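Local coordinates for protein 2-hydroxyhepta-2,4-diene-1,7-dioate isomerase (PDB 3QDF) that binds zinc and probably acts as an isomerase or acetylpyruvate hydrolase of the fumarylacetoacetate hydrolase family, at residues V118-E123 / L192-N197; Y147-D152 / V249-E254; T100-P105 / C175-W180; L124-G129 / D230-G235. All coordinates share one frame; numbering follows the deposited sequence.

In the fold
All four contacts lie within the fumarylacetoacetate hydrolase C-terminal region and are buried. Contacts 1 and 4 divide strand 118-128 between them, their centres about 17 Å apart. Contact 2 takes the neighbouring strand 144-155, and contact 3 the next one over, 175-182, paired with the short strand 102-103. Contacts 1 and 2, centres about 8 Å apart, both reach across to a second sheet, through its adjacent strands 191-196 and 248-253, whereas contacts 3 and 4 are strand pairings. Along the chain all first segments, then all second ones, come in the order 3, 1, 4, 2, so the fold is closely interwoven. Glu121 and Glu123 of contact 1 and Asp152 of contact 2 converge on one zinc ion.

Contact 1 of 4, residues V118-E123 / L192-N197; sequences VHFEGE and LRTEVN. With ZN (zinc ion), chain B; EDO (1,2-ethanediol), chain D.
The zinc-carrying strand 118-128 meets strand 191-196 of the second sheet here, Phe120 packing on Thr194 and Val196 while the acidic side chains of the same strand turn to the metal. The aromatic ring of Phe120 reaches tip to tip toward Thr194, with CD1 3.7 Å from Thr194 CG2. Across the ring from CD1, CE2 lies 3.5 Å from Val196 CG2. A chi1 of 63° sets the ring between the backbone N and the carbonyl carbon, from where it leans obliquely against both methyls. Farther along, Gly122 brings bare backbone up to the partner strand: its O lies 3.5 Å from Leu192 CD1, and Thr194 OG1, hydrogen-bonded to Gln202, sits beside its CA. Alternation along the strand sends Glu121 and Glu123 the other way. Zinc is bound by Glu121 OE2 at 2.3 Å and Glu123 OE2 at 2.0 Å, with Asp152, an ethanediol oxygen and a water completing the site. Glu123 OE1 accepts from that water and from the backbone N of Gly235, and Arg156 forms a salt bridge with Glu121 OE1. Strand 144-155 flanks the zinc strand through backbone bonds, while strands 199-205 and 248-253 lie on the two sides of strand 191-196, both touching Phe120.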
# COMPACT_ATOMS: atom_id res chain seq x y z
N VAL A 118 3.76 -6.96 -17.70
CA VAL A 118 3.20 -6.60 -16.39
C VAL A 118 4.16 -5.64 -15.67
O VAL A 118 5.34 -5.95 -15.51
CB VAL A 118 2.90 -7.85 -15.50
CG1 VAL A 118 2.29 -7.41 -14.16
CG2 VAL A 118 1.97 -8.81 -16.22
N HIS A 119 3.63 -4.50 -15.24
CA HIS A 119 4.42 -3.46 -14.57
C HIS A 119 4.17 -3.41 -13.07
O HIS A 119 3.05 -3.63 -12.61
CB HIS A 119 4.08 -2.08 -15.15
CG HIS A 119 4.70 -1.82 -16.49
ND1 HIS A 119 4.82 -0.55 -17.02
CD2 HIS A 119 5.25 -2.66 -17.40
CE1 HIS A 119 5.40 -0.62 -18.21
NE2 HIS A 119 5.67 -1.89 -18.46
N PHE A 120 5.24 -3.09 -12.34
CA PHE A 120 5.13 -2.63 -10.96
C PHE A 120 4.74 -1.14 -11.00
O PHE A 120 4.94 -0.47 -12.02
CB PHE A 120 6.46 -2.80 -10.22
CG PHE A 120 7.58 -1.97 -10.81
CD1 PHE A 120 7.70 -0.62 -10.49
CD2 PHE A 120 8.47 -2.52 -11.74
CE1 PHE A 120 8.70 0.16 -11.06
CE2 PHE A 120 9.47 -1.74 -12.31
CZ PHE A 120 9.58 -0.40 -11.97
N GLU A 121 4.17 -0.64 -9.92
CA GLU A 121 4.00 0.79 -9.73
C GLU A 121 4.07 1.05 -8.24
O GLU A 121 3.12 0.74 -7.52
CB GLU A 121 2.64 1.29 -10.25
CG GLU A 121 2.39 1.19 -11.77
CD GLU A 121 1.11 1.90 -12.21
OE1 GLU A 121 0.91 2.15 -13.43
OE2 GLU A 121 0.31 2.23 -11.33
N GLY A 122 5.17 1.65 -7.78
CA GLY A 122 5.33 2.00 -6.36
C GLY A 122 4.50 3.22 -6.04
O GLY A 122 4.56 4.21 -6.78
N GLU A 123 3.73 3.16 -4.95
CA GLU A 123 2.81 4.24 -4.59
C GLU A 123 2.68 4.42 -3.09
O GLU A 123 2.61 3.44 -2.31
CB GLU A 123 1.41 4.00 -5.18
CG GLU A 123 1.45 3.57 -6.64
CD GLU A 123 0.16 3.79 -7.41
OE1 GLU A 123 -0.88 4.26 -6.85
OE2 GLU A 123 0.20 3.45 -8.61
N LEU A 192 10.18 8.39 -2.51
CA LEU A 192 9.76 7.05 -2.88
C LEU A 192 10.77 6.44 -3.86
O LEU A 192 11.12 7.06 -4.87
CB LEU A 192 8.34 7.08 -3.48
CG LEU A 192 7.68 5.80 -4.01
CD1 LEU A 192 6.18 6.07 -4.24
CD2 LEU A 192 8.34 5.28 -5.30
N ARG A 193 11.21 5.23 -3.58
CA ARG A 193 12.21 4.58 -4.39
C ARG A 193 11.77 3.15 -4.65
O ARG A 193 11.47 2.42 -3.70
CB ARG A 193 13.56 4.60 -3.66
CG ARG A 193 14.79 4.17 -4.47
CD ARG A 193 16.06 4.34 -3.61
NE ARG A 193 16.25 3.24 -2.66
CZ ARG A 193 16.15 3.33 -1.33
NH1 ARG A 193 15.84 4.47 -0.73
NH2 ARG A 193 16.36 2.25 -0.60
N THR A 194 11.75 2.76 -5.91
CA THR A 194 11.44 1.38 -6.31
C THR A 194 12.65 0.68 -6.93
O THR A 194 13.33 1.22 -7.81
CB THR A 194 10.26 1.31 -7.31
OG1 THR A 194 9.13 2.00 -6.77
CG2 THR A 194 9.90 -0.15 -7.59
N GLU A 195 12.90 -0.54 -6.47
CA GLU A 195 13.98 -1.36 -7.01
C GLU A 195 13.46 -2.68 -7.53
O GLU A 195 12.54 -3.27 -6.97
CB GLU A 195 15.04 -1.62 -5.94
CG GLU A 195 15.74 -0.36 -5.49
CD GLU A 195 16.66 -0.59 -4.30
OE1 GLU A 195 17.07 -1.75 -4.06
OE2 GLU A 195 16.97 0.42 -3.61
N VAL A 196 14.06 -3.13 -8.62
CA VAL A 196 13.80 -4.46 -9.16
C VAL A 196 15.17 -5.14 -9.19
O VAL A 196 16.07 -4.70 -9.92
CB VAL A 196 13.13 -4.38 -10.56
CG1 VAL A 196 12.93 -5.78 -11.15
CG2 VAL A 196 11.79 -3.65 -10.47
N ASN A 197 15.34 -6.16 -8.35
CA ASN A 197 16.62 -6.86 -8.18
C ASN A 197 17.73 -5.91 -7.80
O ASN A 197 18.82 -5.97 -8.35
CB ASN A 197 17.01 -7.66 -9.45
CG ASN A 197 15.85 -8.48 -9.97
OD1 ASN A 197 15.06 -9.02 -9.20
ND2 ASN A 197 15.75 -8.58 -11.29
ZN ZN B . -1.23 3.28 -10.02
C1 EDO D . -2.24 4.17 -12.60
O1 EDO D . -1.42 4.73 -11.56
C2 EDO D . -1.72 4.45 -14.01
O2 EDO D . -1.84 3.26 -14.83
O HOH W 1 -2.75 4.21 -8.61

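Contact 2 of 4, residues Y147-D152 / V249-E254. With ZN (zinc ion), chain B.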
# COMPACT_ATOMS: atom_id res chain seq x y z
N TYR A 147 -0.25 6.00 6.83
CA TYR A 147 0.28 5.78 5.48
C TYR A 147 1.04 4.49 5.39
O TYR A 147 1.70 4.08 6.34
CB TYR A 147 1.14 6.98 5.02
CG TYR A 147 0.33 8.26 5.11
CD1 TYR A 147 -0.54 8.63 4.07
CD2 TYR A 147 0.36 9.04 6.27
CE1 TYR A 147 -1.33 9.78 4.17
CE2 TYR A 147 -0.44 10.20 6.39
CZ TYR A 147 -1.27 10.55 5.32
OH TYR A 147 -2.03 11.68 5.41
N THR A 148 0.93 3.86 4.23
CA THR A 148 1.67 2.64 3.97
C THR A 148 2.11 2.65 2.53
O THR A 148 2.10 3.72 1.87
CB THR A 148 0.84 1.39 4.36
OG1 THR A 148 1.67 0.21 4.34
CG2 THR A 148 -0.40 1.21 3.43
N ILE A 149 2.54 1.50 2.03
CA ILE A 149 3.06 1.42 0.66
C ILE A 149 2.19 0.48 -0.13
O ILE A 149 1.73 -0.53 0.40
CB ILE A 149 4.54 0.93 0.62
CG1 ILE A 149 5.41 1.76 1.58
CG2 ILE A 149 5.10 1.03 -0.82
CD1 ILE A 149 6.85 1.25 1.75
N GLY A 150 1.93 0.84 -1.38
CA GLY A 150 1.26 -0.05 -2.30
C GLY A 150 2.07 -0.27 -3.56
O GLY A 150 2.89 0.59 -3.96
N ASN A 151 1.86 -1.44 -4.17
CA ASN A 151 2.39 -1.75 -5.49
C ASN A 151 1.20 -1.97 -6.43
O ASN A 151 0.55 -3.04 -6.39
CB ASN A 151 3.28 -3.01 -5.46
CG ASN A 151 4.08 -3.21 -6.75
OD1 ASN A 151 3.76 -2.63 -7.78
ND2 ASN A 151 5.12 -4.04 -6.68
N ASP A 152 0.92 -0.96 -7.26
CA ASP A 152 -0.21 -1.05 -8.19
C ASP A 152 0.15 -1.89 -9.43
O ASP A 152 0.40 -1.37 -10.55
CB ASP A 152 -0.66 0.36 -8.60
CG ASP A 152 -1.88 0.34 -9.50
OD1 ASP A 152 -2.57 -0.70 -9.56
OD2 ASP A 152 -2.15 1.38 -10.14
N VAL A 249 10.75 -7.10 -6.26
CA VAL A 249 10.49 -5.67 -6.32
C VAL A 249 10.33 -5.11 -4.91
O VAL A 249 9.58 -5.65 -4.09
CB VAL A 249 9.29 -5.33 -7.28
CG1 VAL A 249 8.10 -6.18 -6.97
CG2 VAL A 249 8.95 -3.85 -7.26
N SER A 250 11.10 -4.06 -4.63
CA SER A 250 11.10 -3.40 -3.34
C SER A 250 10.79 -1.94 -3.52
O SER A 250 11.48 -1.25 -4.28
CB SER A 250 12.47 -3.52 -2.67
OG SER A 250 12.64 -4.84 -2.20
N ILE A 251 9.77 -1.47 -2.83
CA ILE A 251 9.40 -0.06 -2.84
C ILE A 251 9.67 0.46 -1.43
O ILE A 251 9.17 -0.10 -0.43
CB ILE A 251 7.89 0.12 -3.19
CG1 ILE A 251 7.56 -0.57 -4.52
CG2 ILE A 251 7.47 1.58 -3.21
CD1 ILE A 251 6.10 -1.18 -4.55
N THR A 252 10.46 1.53 -1.35
CA THR A 252 10.77 2.17 -0.08
C THR A 252 10.19 3.58 -0.07
O THR A 252 10.40 4.35 -1.02
CB THR A 252 12.32 2.24 0.16
OG1 THR A 252 12.84 0.91 0.21
CG2 THR A 252 12.67 2.97 1.49
N ILE A 253 9.46 3.90 0.99
CA ILE A 253 9.04 5.25 1.22
C ILE A 253 9.62 5.77 2.52
O ILE A 253 9.52 5.12 3.56
CB ILE A 253 7.51 5.41 1.18
CG1 ILE A 253 6.97 4.94 -0.17
CG2 ILE A 253 7.12 6.92 1.44
CD1 ILE A 253 5.42 5.01 -0.31
N GLU A 254 10.28 6.92 2.43
CA GLU A 254 10.84 7.62 3.58
C GLU A 254 9.81 7.80 4.71
O GLU A 254 8.67 8.18 4.46
CB GLU A 254 11.37 8.97 3.11
CG GLU A 254 11.95 9.89 4.21
CD GLU A 254 12.35 11.25 3.64
OE1 GLU A 254 12.00 11.52 2.47
OE2 GLU A 254 13.01 12.04 4.34
ZN ZN B . -1.23 3.28 -10.02
O HOH W 2 6.30 -4.92 -3.97
O HOH W 1 -2.75 4.21 -8.61
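Ile149 and Ile251 both carry CG1 beside the backbone N and CG2 anti to it (chi1 -51° in Ile149), which brings their CG2 methyls into contact. The two side chains slide past each other in opposite directions, and Ile149 CG2 to Ile251 CG2, at 3.4 Å, is tighter than usual van der Waals contact. Ile149 makes a similar sliding contact with Ile253, its CG1 lying 3.8 Å from Ile253 CD1, while its own CD1 extends to the backbone of the other strand, 3.5 Å from Ile251 O. Asn151 has CG anti to its backbone N (chi1 -169°), and its side chain crosses that of Ile251 at about a right angle. The CD1 methyl of Ile251 packs 3.5 Å from Asn151 CB and also against the flat amide. Beyond it the amide meets Val249 tip to tip, ND2 3.7 Å from CG1. The polar ends of this amide are nevertheless occupied: ND2 donates to a water 3.1 Å away that bonds weakly to Val249 O, and OD1 accepts from the backbone N of Glu121. Asp152 leaves the contact altogether. It binds zinc through OD2 at 2.1 Å, with Glu121 and Glu123 as fellow ligands, while Lys97 forms a salt bridge with OD1 and Lys169 a hydrogen bond with OD2. The axes of strands 147-151 and 249-253 come within 7.9 Å, their N-to-C directions 153° apart, roughly antiparallel, joined by side chains rather than backbone bonds: an arrangement typical of two beta sheets packed face to face, here with an acidic metal site at the far side of one of them.

Contact 3 of 4, residues T100-P105 / C175-W180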
# COMPACT_ATOMS: atom_id res chain seq x y z
N THR A 100 -9.48 -8.66 -3.22
CA THR A 100 -8.88 -9.95 -3.54
C THR A 100 -7.51 -9.80 -4.22
O THR A 100 -6.78 -10.78 -4.35
CB THR A 100 -9.82 -10.78 -4.44
OG1 THR A 100 -10.26 -9.95 -5.53
CG2 THR A 100 -11.04 -11.26 -3.65
N ALA A 101 -7.13 -8.57 -4.62
CA ALA A 101 -5.81 -8.35 -5.21
C ALA A 101 -4.72 -8.16 -4.17
O ALA A 101 -3.54 -8.27 -4.50
CB ALA A 101 -5.81 -7.16 -6.24
N ILE A 102 -5.12 -7.92 -2.92
CA ILE A 102 -4.16 -7.53 -1.89
C ILE A 102 -3.30 -8.72 -1.47
O ILE A 102 -3.81 -9.83 -1.26
CB ILE A 102 -4.85 -6.87 -0.63
CG1 ILE A 102 -5.53 -5.55 -0.99
CG2 ILE A 102 -3.83 -6.66 0.51
CD1 ILE A 102 -6.50 -5.02 0.10
N VAL A 103 -2.00 -8.50 -1.37
CA VAL A 103 -1.16 -9.43 -0.59
C VAL A 103 -0.26 -8.60 0.32
O VAL A 103 -0.08 -7.41 0.07
CB VAL A 103 -0.26 -10.33 -1.48
CG1 VAL A 103 -1.11 -11.27 -2.32
CG2 VAL A 103 0.67 -9.50 -2.37
N GLY A 104 0.28 -9.24 1.35
CA GLY A 104 1.18 -8.58 2.26
C GLY A 104 2.63 -8.63 1.82
O GLY A 104 2.94 -9.09 0.71
N PRO A 105 3.53 -8.13 2.67
CA PRO A 105 4.96 -8.18 2.43
C PRO A 105 5.43 -9.60 2.18
O PRO A 105 4.94 -10.53 2.84
CB PRO A 105 5.56 -7.69 3.75
CG PRO A 105 4.54 -6.92 4.37
CD PRO A 105 3.21 -7.41 3.91
N CYS A 175 -2.06 -6.30 -5.81
CA CYS A 175 -2.04 -5.17 -4.88
C CYS A 175 -1.23 -5.48 -3.58
O CYS A 175 -1.78 -5.50 -2.50
CB CYS A 175 -3.45 -4.65 -4.57
SG CYS A 175 -3.42 -2.99 -3.83
N PRO A 176 0.09 -5.72 -3.72
CA PRO A 176 0.89 -5.79 -2.50
C PRO A 176 0.70 -4.52 -1.67
O PRO A 176 0.61 -3.41 -2.23
CB PRO A 176 2.33 -5.83 -3.03
CG PRO A 176 2.22 -6.45 -4.40
CD PRO A 176 0.89 -5.93 -4.94
N VAL A 177 0.64 -4.68 -0.34
CA VAL A 177 0.49 -3.52 0.56
C VAL A 177 1.25 -3.82 1.82
O VAL A 177 1.23 -4.95 2.30
CB VAL A 177 -1.00 -3.28 0.98
CG1 VAL A 177 -1.11 -2.16 2.02
CG2 VAL A 177 -1.88 -2.99 -0.22
N GLY A 178 1.91 -2.81 2.37
CA GLY A 178 2.64 -2.96 3.62
C GLY A 178 3.89 -2.10 3.59
O GLY A 178 4.01 -1.22 2.73
N PRO A 179 4.85 -2.35 4.50
CA PRO A 179 4.88 -3.41 5.49
C PRO A 179 3.98 -3.15 6.71
O PRO A 179 3.69 -4.09 7.47
CB PRO A 179 6.35 -3.41 5.92
CG PRO A 179 6.77 -2.01 5.77
CD PRO A 179 6.07 -1.52 4.55
N TRP A 180 3.58 -1.90 6.91
CA TRP A 180 2.80 -1.48 8.09
C TRP A 180 2.32 -0.07 7.80
O TRP A 180 2.74 0.56 6.82
CB TRP A 180 3.62 -1.50 9.40
CG TRP A 180 5.02 -1.04 9.22
CD1 TRP A 180 5.43 0.22 8.85
CD2 TRP A 180 6.22 -1.82 9.37
NE1 TRP A 180 6.81 0.27 8.76
CE2 TRP A 180 7.31 -0.97 9.07
CE3 TRP A 180 6.48 -3.15 9.71
CZ2 TRP A 180 8.63 -1.42 9.10
CZ3 TRP A 180 7.79 -3.60 9.74
CH2 TRP A 180 8.85 -2.73 9.45
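Three backbone hydrogen bonds join Ala101 and Val103 to Cys175 and Val177. Cys175 N donates to Ala101 O at 2.8 Å, Val103 N to Cys175 O at 3.2 Å, and Val177 N to Val103 O at 2.9 Å. Short CA-H...O contacts, from Ile102 CA to Cys175 O and from Pro176 CA to Val103 O, fill in the parallel pairing. Its register sets Ile102 beside Cys175 and Val103 beside Pro176, on opposite faces. Around this backbone core, Val103 and Pro176 lie side by side and point the same way. Val103 CG2, between the backbone N and the carbonyl carbon, is 4.0 Å from Pro176 CG. On the other face Ile102 packs loosely on Cys175 and Val177. Just before the strand, Ala101 CB meets Cys175 CB at 3.8 Å. Past the paired residues, Pro105 continues the contact with its ring: CD lies 3.5 Å from Val177 O and CG 3.7 Å from Pro179 CA. A cis peptide precedes Pro179, where the chain turns a corner. Strand 175-182 is flanked on its other edge by strand 144-155, through Asn151 and Ile149. Strand 257-265 covers the Val103 and Pro176 face, and Leu231 and Leu233 of strand 231-233 pack on the Ile102 and Cys175 face.

Contact 4 of 4, residues L124-G129 / D230-G235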
# COMPACT_ATOMS: atom_id res chain seq x y z
N LEU A 124 2.58 5.69 -2.68
CA LEU A 124 2.16 6.01 -1.33
C LEU A 124 0.69 5.60 -1.16
O LEU A 124 -0.16 5.92 -1.99
CB LEU A 124 2.33 7.51 -1.07
CG LEU A 124 1.75 8.03 0.25
CD1 LEU A 124 2.66 7.63 1.43
CD2 LEU A 124 1.51 9.57 0.19
N ALA A 125 0.40 4.90 -0.07
CA ALA A 125 -0.96 4.50 0.19
C ALA A 125 -1.52 5.19 1.44
O ALA A 125 -0.84 5.29 2.48
CB ALA A 125 -1.03 3.00 0.34
N ILE A 126 -2.76 5.64 1.32
CA ILE A 126 -3.52 6.20 2.43
C ILE A 126 -4.38 5.11 3.02
O ILE A 126 -5.03 4.35 2.28
CB ILE A 126 -4.48 7.29 1.93
CG1 ILE A 126 -3.72 8.39 1.18
CG2 ILE A 126 -5.29 7.89 3.11
CD1 ILE A 126 -4.65 9.28 0.31
N VAL A 127 -4.39 4.99 4.35
CA VAL A 127 -5.37 4.13 5.01
C VAL A 127 -6.37 4.99 5.78
O VAL A 127 -5.97 5.84 6.61
CB VAL A 127 -4.69 3.10 5.94
CG1 VAL A 127 -5.73 2.16 6.53
CG2 VAL A 127 -3.64 2.30 5.13
N ILE A 128 -7.65 4.81 5.46
CA ILE A 128 -8.76 5.55 6.05
C ILE A 128 -9.02 4.96 7.43
O ILE A 128 -9.00 3.73 7.61
CB ILE A 128 -10.02 5.46 5.14
CG1 ILE A 128 -9.77 6.16 3.79
CG2 ILE A 128 -11.29 6.01 5.85
CD1 ILE A 128 -9.34 7.63 3.93
N GLY A 129 -9.23 5.84 8.41
CA GLY A 129 -9.35 5.41 9.79
C GLY A 129 -10.75 5.43 10.37
O GLY A 129 -10.98 4.90 11.46
N ASP A 230 -10.17 1.14 4.44
CA ASP A 230 -10.06 1.39 2.99
C ASP A 230 -8.68 1.91 2.60
O ASP A 230 -8.10 2.72 3.30
CB ASP A 230 -11.16 2.30 2.44
CG ASP A 230 -12.51 1.57 2.30
OD1 ASP A 230 -12.56 0.33 2.45
OD2 ASP A 230 -13.53 2.25 2.03
N LEU A 231 -8.17 1.43 1.48
CA LEU A 231 -6.88 1.86 0.98
C LEU A 231 -7.07 2.78 -0.19
O LEU A 231 -7.96 2.56 -1.02
CB LEU A 231 -6.12 0.64 0.50
CG LEU A 231 -5.29 -0.06 1.55
CD1 LEU A 231 -5.11 -1.53 1.10
CD2 LEU A 231 -3.94 0.69 1.65
N ILE A 232 -6.24 3.82 -0.25
CA ILE A 232 -6.19 4.68 -1.41
C ILE A 232 -4.75 4.70 -1.94
O ILE A 232 -3.83 5.15 -1.24
CB ILE A 232 -6.64 6.12 -1.11
CG1 ILE A 232 -8.12 6.16 -0.64
CG2 ILE A 232 -6.46 7.00 -2.36
CD1 ILE A 232 -8.54 7.50 -0.03
N LEU A 233 -4.55 4.23 -3.18
CA LEU A 233 -3.25 4.33 -3.85
C LEU A 233 -3.17 5.64 -4.62
O LEU A 233 -4.00 5.90 -5.51
CB LEU A 233 -3.01 3.15 -4.78
CG LEU A 233 -3.13 1.71 -4.24
CD1 LEU A 233 -2.64 0.74 -5.35
CD2 LEU A 233 -2.36 1.52 -2.93
N THR A 234 -2.16 6.45 -4.33
CA THR A 234 -2.13 7.85 -4.75
C THR A 234 -1.39 8.14 -6.06
O THR A 234 -1.16 9.31 -6.40
CB THR A 234 -1.58 8.74 -3.64
OG1 THR A 234 -0.20 8.45 -3.43
CG2 THR A 234 -2.36 8.51 -2.33
N GLY A 235 -1.03 7.09 -6.79
CA GLY A 235 -0.41 7.25 -8.12
C GLY A 235 1.06 6.92 -8.03
O GLY A 235 1.62 6.85 -6.93
O HOH W 3 2.24 8.16 -4.67
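Ile126 and Ile232 lie side by side and point the same way, their CB atoms 3.9 Å apart. They form a hydrogen-bonded antiparallel pair: Ile126 N donates to Ile232 O and Ile232 N to Ile126 O. On the same face Ile128 angles its CD1 to within 4.0 Å of Ile232 CD1, and at the other end Thr234 crosses Ile126 at about a right angle, its CG2 3.6 Å from Ile126 CD1. The opposite face carries the non-hydrogen-bonded pairs. There Val127 and Leu231 run alongside each other, CG2 to CD2 3.8 Å, and Ala125 CB touches both Leu231 CD2 and Leu233 CD2. Thr234 closes the pairing with its hydroxyl and its backbone N-H: a chi1 of 67° places OG1 between the backbone N and the carbonyl carbon, where it donates to Leu124 O at 2.9 Å. Thr234 N reaches the same oxygen at 3.1 Å, so two donors grip it. A water links Thr234 OG1, Gly235 O and Leu124 N. At the far end Ile128 N bonds to Asp230 O, and the Asp230 carboxylate turns to Ser65 and Lys66. Helix 213-223 covers the Ile126 and Ile232 face through Val213, Ile216 and Ile220. Strand 144-155 pairs with the other edge of 118-128, and strand 175-182 packs against Val127 through Ile181 on the opposite face.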